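PDB 1T3Q: quinoline 2-oxidoreductase medium subunit from Pseudomonas putida, which binds FAD as the flavoprotein subunit of a molybdenum hydroxylase acting on quinoline, and probably passes electrons through that flavin. Local coordinates for residues 193-199 / 210-216; 128-133 / 170-174. One frame throughout, in Å; residues are numbered along the deposited sequence.

Interaction 1: 193-199 / 210-216; sequences VMAAAGL and RIALGAV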
loop_
_atom_site.group_PDB
_atom_site.type_symbol
_atom_site.label_atom_id
_atom_site.label_comp_id
_atom_site.label_asym_id
_atom_site.label_seq_id
_atom_site.Cartn_x
_atom_site.Cartn_y
_atom_site.Cartn_z
ATOM N N VAL C 193 -47.496 19.897 -10.841
ATOM C CA VAL C 193 -48.650 20.043 -11.722
ATOM C C VAL C 193 -48.209 20.428 -13.132
ATOM O O VAL C 193 -47.258 21.193 -13.311
ATOM C CB VAL C 193 -49.629 21.141 -11.221
ATOM C CG1 VAL C 193 -50.160 20.790 -9.838
ATOM C CG2 VAL C 193 -48.925 22.499 -11.188
ATOM N N MET C 194 -48.887 19.881 -14.134
ATOM C CA MET C 194 -48.586 20.217 -15.518
ATOM C C MET C 194 -49.905 20.484 -16.226
ATOM O O MET C 194 -50.955 20.021 -15.784
ATOM C CB MET C 194 -47.811 19.095 -16.215
ATOM C CG MET C 194 -48.489 17.733 -16.244
ATOM S SD MET C 194 -47.480 16.553 -17.172
ATOM C CE MET C 194 -46.257 16.115 -15.969
ATOM N N ALA C 195 -49.855 21.258 -17.303
ATOM C CA ALA C 195 -51.061 21.582 -18.046
ATOM C C ALA C 195 -50.751 21.817 -19.515
ATOM O O ALA C 195 -49.658 22.261 -19.877
ATOM C CB ALA C 195 -51.733 22.818 -17.448
ATOM N N ALA C 196 -51.724 21.502 -20.357
ATOM C CA ALA C 196 -51.585 21.676 -21.791
ATOM C C ALA C 196 -52.840 22.369 -22.280
ATOM O O ALA C 196 -53.932 22.152 -21.748
ATOM C CB ALA C 196 -51.423 20.322 -22.477
ATOM N N ALA C 197 -52.683 23.218 -23.283
ATOM C CA ALA C 197 -53.818 23.936 -23.834
ATOM C C ALA C 197 -53.737 23.892 -25.349
ATOM O O ALA C 197 -52.760 24.359 -25.939
ATOM C CB ALA C 197 -53.815 25.381 -23.348
ATOM N N GLY C 198 -54.756 23.297 -25.963
ATOM C CA GLY C 198 -54.816 23.208 -27.410
ATOM C C GLY C 198 -55.949 24.109 -27.860
ATOM O O GLY C 198 -57.101 23.906 -27.469
ATOM N N LEU C 199 -55.634 25.105 -28.682
ATOM C CA LEU C 199 -56.650 26.040 -29.134
ATOM C C LEU C 199 -56.751 26.209 -30.635
ATOM O O LEU C 199 -55.773 26.057 -31.368
ATOM C CB LEU C 199 -56.400 27.423 -28.533
ATOM C CG LEU C 199 -56.263 27.537 -27.020
ATOM C CD1 LEU C 199 -55.959 28.984 -26.664
ATOM C CD2 LEU C 199 -57.536 27.064 -26.341
ATOM N N ARG C 210 -59.051 22.539 -25.899
ATOM C CA ARG C 210 -58.816 21.291 -25.186
ATOM C C ARG C 210 -57.807 21.636 -24.097
ATOM O O ARG C 210 -56.632 21.875 -24.377
ATOM C CB ARG C 210 -58.245 20.208 -26.111
ATOM C CG ARG C 210 -59.248 19.641 -27.111
ATOM C CD ARG C 210 -60.341 18.805 -26.437
ATOM N NE ARG C 210 -59.829 17.550 -25.885
ATOM C CZ ARG C 210 -60.594 16.589 -25.371
ATOM N NH1 ARG C 210 -61.914 16.732 -25.333
ATOM N NH2 ARG C 210 -60.041 15.482 -24.893
ATOM N N ILE C 211 -58.290 21.692 -22.861
ATOM C CA ILE C 211 -57.463 22.012 -21.706
ATOM C C ILE C 211 -57.287 20.738 -20.893
ATOM O O ILE C 211 -58.267 20.058 -20.587
ATOM C CB ILE C 211 -58.143 23.075 -20.816
ATOM C CG1 ILE C 211 -58.578 24.271 -21.670
ATOM C CG2 ILE C 211 -57.193 23.516 -19.704
ATOM C CD1 ILE C 211 -57.460 24.892 -22.487
ATOM N N ALA C 212 -56.043 20.416 -20.548
ATOM C CA ALA C 212 -55.758 19.211 -19.780
ATOM C C ALA C 212 -54.740 19.448 -18.673
ATOM O O ALA C 212 -53.776 20.191 -18.847
ATOM C CB ALA C 212 -55.257 18.108 -20.711
ATOM N N LEU C 213 -54.964 18.807 -17.533
ATOM C CA LEU C 213 -54.060 18.923 -16.398
ATOM C C LEU C 213 -53.507 17.549 -16.045
ATOM O O LEU C 213 -54.237 16.556 -16.044
ATOM C CB LEU C 213 -54.785 19.507 -15.182
ATOM C CG LEU C 213 -55.037 21.018 -15.169
ATOM C CD1 LEU C 213 -55.991 21.404 -16.292
ATOM C CD2 LEU C 213 -55.623 21.414 -13.829
ATOM N N GLY C 214 -52.212 17.499 -15.753
ATOM C CA GLY C 214 -51.590 16.241 -15.392
ATOM C C GLY C 214 -50.859 16.347 -14.070
ATOM O O GLY C 214 -50.616 17.449 -13.574
ATOM N N ALA C 215 -50.515 15.197 -13.496
ATOM C CA ALA C 215 -49.791 15.132 -12.229
ATOM C C ALA C 215 -50.604 15.621 -11.035
ATOM O O ALA C 215 -50.125 15.604 -9.905
ATOM C CB ALA C 215 -48.485 15.920 -12.332
ATOM N N VAL C 216 -51.829 16.071 -11.281
ATOM C CA VAL C 216 -52.675 16.527 -10.189
ATOM C C VAL C 216 -53.397 15.298 -9.661
ATOM O O VAL C 216 -53.519 15.098 -8.450
ATOM C CB VAL C 216 -53.699 17.575 -10.665
ATOM C CG1 VAL C 216 -54.569 18.014 -9.497
ATOM C CG2 VAL C 216 -52.977 18.771 -11.244
#
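M194 lays its side chain over G214: a CB built on the glycine would sit 2.9 Å from M194 CG, a clash, so the pair fits because one partner has no side chain. Beyond it, M194 CE reaches A215 CB at 4.3 Å. M194 and G214 belong to an antiparallel ladder in which M194/G214, A196/A212 and G198/R210 are hydrogen-bonded pairs, each with two N-H to O bonds: M194 N to G214 O is 3.0 Å and G214 N to M194 O 2.8 Å. This is the β-hairpin of strands 193-202 and 205-214, the central two of a four-stranded antiparallel sheet in the CO dehydrogenase flavoprotein C-terminal region. Between these pairs lie A195/L213 and A197/I211, non-hydrogen-bonded, where CA-H groups meet carbonyls, as A195 CA does A212 O at 3.2 Å. M194, A196 and A212 share one face, covered by helix 123-130, where M194 and A212 lie on F126. A195, A197, I211 and L213 fill the other, with A197 CB 3.8 Å from I211 CD1, and I211 packs on helix 224-230. Past G214, A215 turns to a positive phi of 68° and the strand ends, yet V216 CG2 still meets V193 CG1 at 3.7 Å.

Interaction 2: 128-133 / 170-174; sequences MATLGA and EIPIP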
loop_
_atom_site.group_PDB
_atom_site.type_symbol
_atom_site.label_atom_id
_atom_site.label_comp_id
_atom_site.label_asym_id
_atom_site.label_seq_id
_atom_site.Cartn_x
_atom_site.Cartn_y
_atom_site.Cartn_z
ATOM N N MET C 128 -49.652 11.954 -24.359
ATOM C CA MET C 128 -50.242 11.032 -25.325
ATOM C C MET C 128 -51.759 10.962 -25.177
ATOM O O MET C 128 -52.483 10.959 -26.172
ATOM C CB MET C 128 -49.628 9.639 -25.174
ATOM C CG MET C 128 -48.146 9.581 -25.507
ATOM S SD MET C 128 -47.757 10.223 -27.160
ATOM C CE MET C 128 -47.177 11.896 -26.771
ATOM N N ALA C 129 -52.240 10.911 -23.938
ATOM C CA ALA C 129 -53.676 10.853 -23.691
ATOM C C ALA C 129 -54.332 12.128 -24.193
ATOM O O ALA C 129 -55.359 12.089 -24.870
ATOM C CB ALA C 129 -53.953 10.677 -22.195
ATOM N N THR C 130 -53.717 13.259 -23.862
ATOM C CA THR C 130 -54.218 14.566 -24.250
ATOM C C THR C 130 -54.244 14.767 -25.765
ATOM O O THR C 130 -55.147 15.416 -26.299
ATOM C CB THR C 130 -53.366 15.675 -23.592
ATOM O OG1 THR C 130 -53.478 15.569 -22.167
ATOM C CG2 THR C 130 -53.832 17.046 -24.026
ATOM N N LEU C 131 -53.255 14.215 -26.455
ATOM C CA LEU C 131 -53.186 14.346 -27.905
ATOM C C LEU C 131 -54.018 13.283 -28.609
ATOM O O LEU C 131 -54.026 13.203 -29.837
ATOM C CB LEU C 131 -51.732 14.259 -28.370
ATOM C CG LEU C 131 -50.860 15.425 -27.907
ATOM C CD1 LEU C 131 -49.435 15.210 -28.372
ATOM C CD2 LEU C 131 -51.423 16.731 -28.458
ATOM N N GLY C 132 -54.716 12.469 -27.827
ATOM C CA GLY C 132 -55.549 11.424 -28.396
ATOM C C GLY C 132 -54.779 10.397 -29.203
ATOM O O GLY C 132 -55.214 9.987 -30.278
ATOM N N ALA C 133 -53.635 9.965 -28.688
ATOM C CA ALA C 133 -52.833 8.980 -29.393
ATOM C C ALA C 133 -53.394 7.574 -29.205
ATOM O O ALA C 133 -54.245 7.336 -28.345
ATOM C CB ALA C 133 -51.389 9.038 -28.910
ATOM N N GLU C 170 -49.170 5.931 -32.077
ATOM C CA GLU C 170 -49.542 6.697 -33.249
ATOM C C GLU C 170 -50.247 7.954 -32.773
ATOM O O GLU C 170 -51.275 7.891 -32.103
ATOM C CB GLU C 170 -50.427 5.854 -34.175
ATOM C CG GLU C 170 -49.644 4.719 -34.848
ATOM C CD GLU C 170 -50.425 3.973 -35.921
ATOM O OE1 GLU C 170 -49.866 3.009 -36.484
ATOM O OE2 GLU C 170 -51.586 4.340 -36.203
ATOM N N ILE C 171 -49.658 9.098 -33.099
ATOM C CA ILE C 171 -50.195 10.389 -32.695
ATOM C C ILE C 171 -50.805 11.133 -33.871
ATOM O O ILE C 171 -50.123 11.412 -34.857
ATOM C CB ILE C 171 -49.095 11.292 -32.103
ATOM C CG1 ILE C 171 -48.317 10.535 -31.028
ATOM C CG2 ILE C 171 -49.717 12.552 -31.516
ATOM C CD1 ILE C 171 -47.138 11.309 -30.478
ATOM N N PRO C 172 -52.103 11.461 -33.784
ATOM C CA PRO C 172 -52.753 12.187 -34.877
ATOM C C PRO C 172 -52.147 13.582 -34.951
ATOM O O PRO C 172 -52.010 14.252 -33.928
ATOM C CB PRO C 172 -54.215 12.239 -34.439
ATOM C CG PRO C 172 -54.362 11.035 -33.565
ATOM C CD PRO C 172 -53.086 11.062 -32.765
ATOM N N ILE C 173 -51.764 14.018 -36.146
ATOM C CA ILE C 173 -51.198 15.351 -36.289
ATOM C C ILE C 173 -52.280 16.327 -35.826
ATOM O O ILE C 173 -53.343 16.434 -36.438
ATOM C CB ILE C 173 -50.801 15.631 -37.753
ATOM C CG1 ILE C 173 -49.682 14.668 -38.165
ATOM C CG2 ILE C 173 -50.346 17.077 -37.905
ATOM C CD1 ILE C 173 -49.231 14.810 -39.602
ATOM N N PRO C 174 -52.025 17.043 -34.722
ATOM C CA PRO C 174 -52.996 17.999 -34.182
ATOM C C PRO C 174 -53.402 19.168 -35.076
ATOM O O PRO C 174 -52.592 19.718 -35.821
ATOM C CB PRO C 174 -52.334 18.464 -32.885
ATOM C CG PRO C 174 -50.874 18.368 -33.204
ATOM C CD PRO C 174 -50.784 17.048 -33.925
HETATM O O HOH W 1 -53.451 14.880 -31.757
#
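A helix end and a strand end come together here without a direct hydrogen bond. Helix 123-130 stops in a Schellman motif: A133 N bonds back to M128 O (2.9 Å) and G132 N to A129 O (3.0 Å), while G132 takes a phi of 62°, favourable for glycine. The chain thus turns out of the helix so that A133 CA comes within 4.5 Å of I171 CA and 3.3 Å of E170 O. One water spans the remaining gap, donating to L131 O (2.6 Å) and to P172 O (2.7 Å). I171 is the main apolar partner: its CD1 meets M128 SD at 3.5 Å, its CG2 lies 4.1 Å from L131 CB, and its CG1 is 4.0 Å from A133 CB. P172 CD packs 3.4 Å from G132 O. Just beyond A133, strand 134-139 pairs with strand 165-172 through a backbone bond between T134 and E170. The pattern is a Schellman-terminated helix leading into an antiparallel β-sheet, here in the FAD-binding domain of the molybdopterin dehydrogenase family.

Helix 123-130 connects the two contacts, whose centres are 14 Å apart. Its last turn feeds the Schellman motif of interaction 2, and its side also packs on the hairpin of interaction 1, where T130 OG1 lies 3.4 Å from A212 CB in simple packing. One helix thereby joins the FAD-binding region to the C-terminal sheet. Its first residue, E123, belongs to the FAD site, and the side chain of M194 in interaction 1 comes about 4 Å from that of E123 and about 7 Å from the bound FAD. Interaction 2 lies farther off, the side chain of M128 being about 11 Å from the cofactor. Neither contact is touched by another protein chain of the assembly.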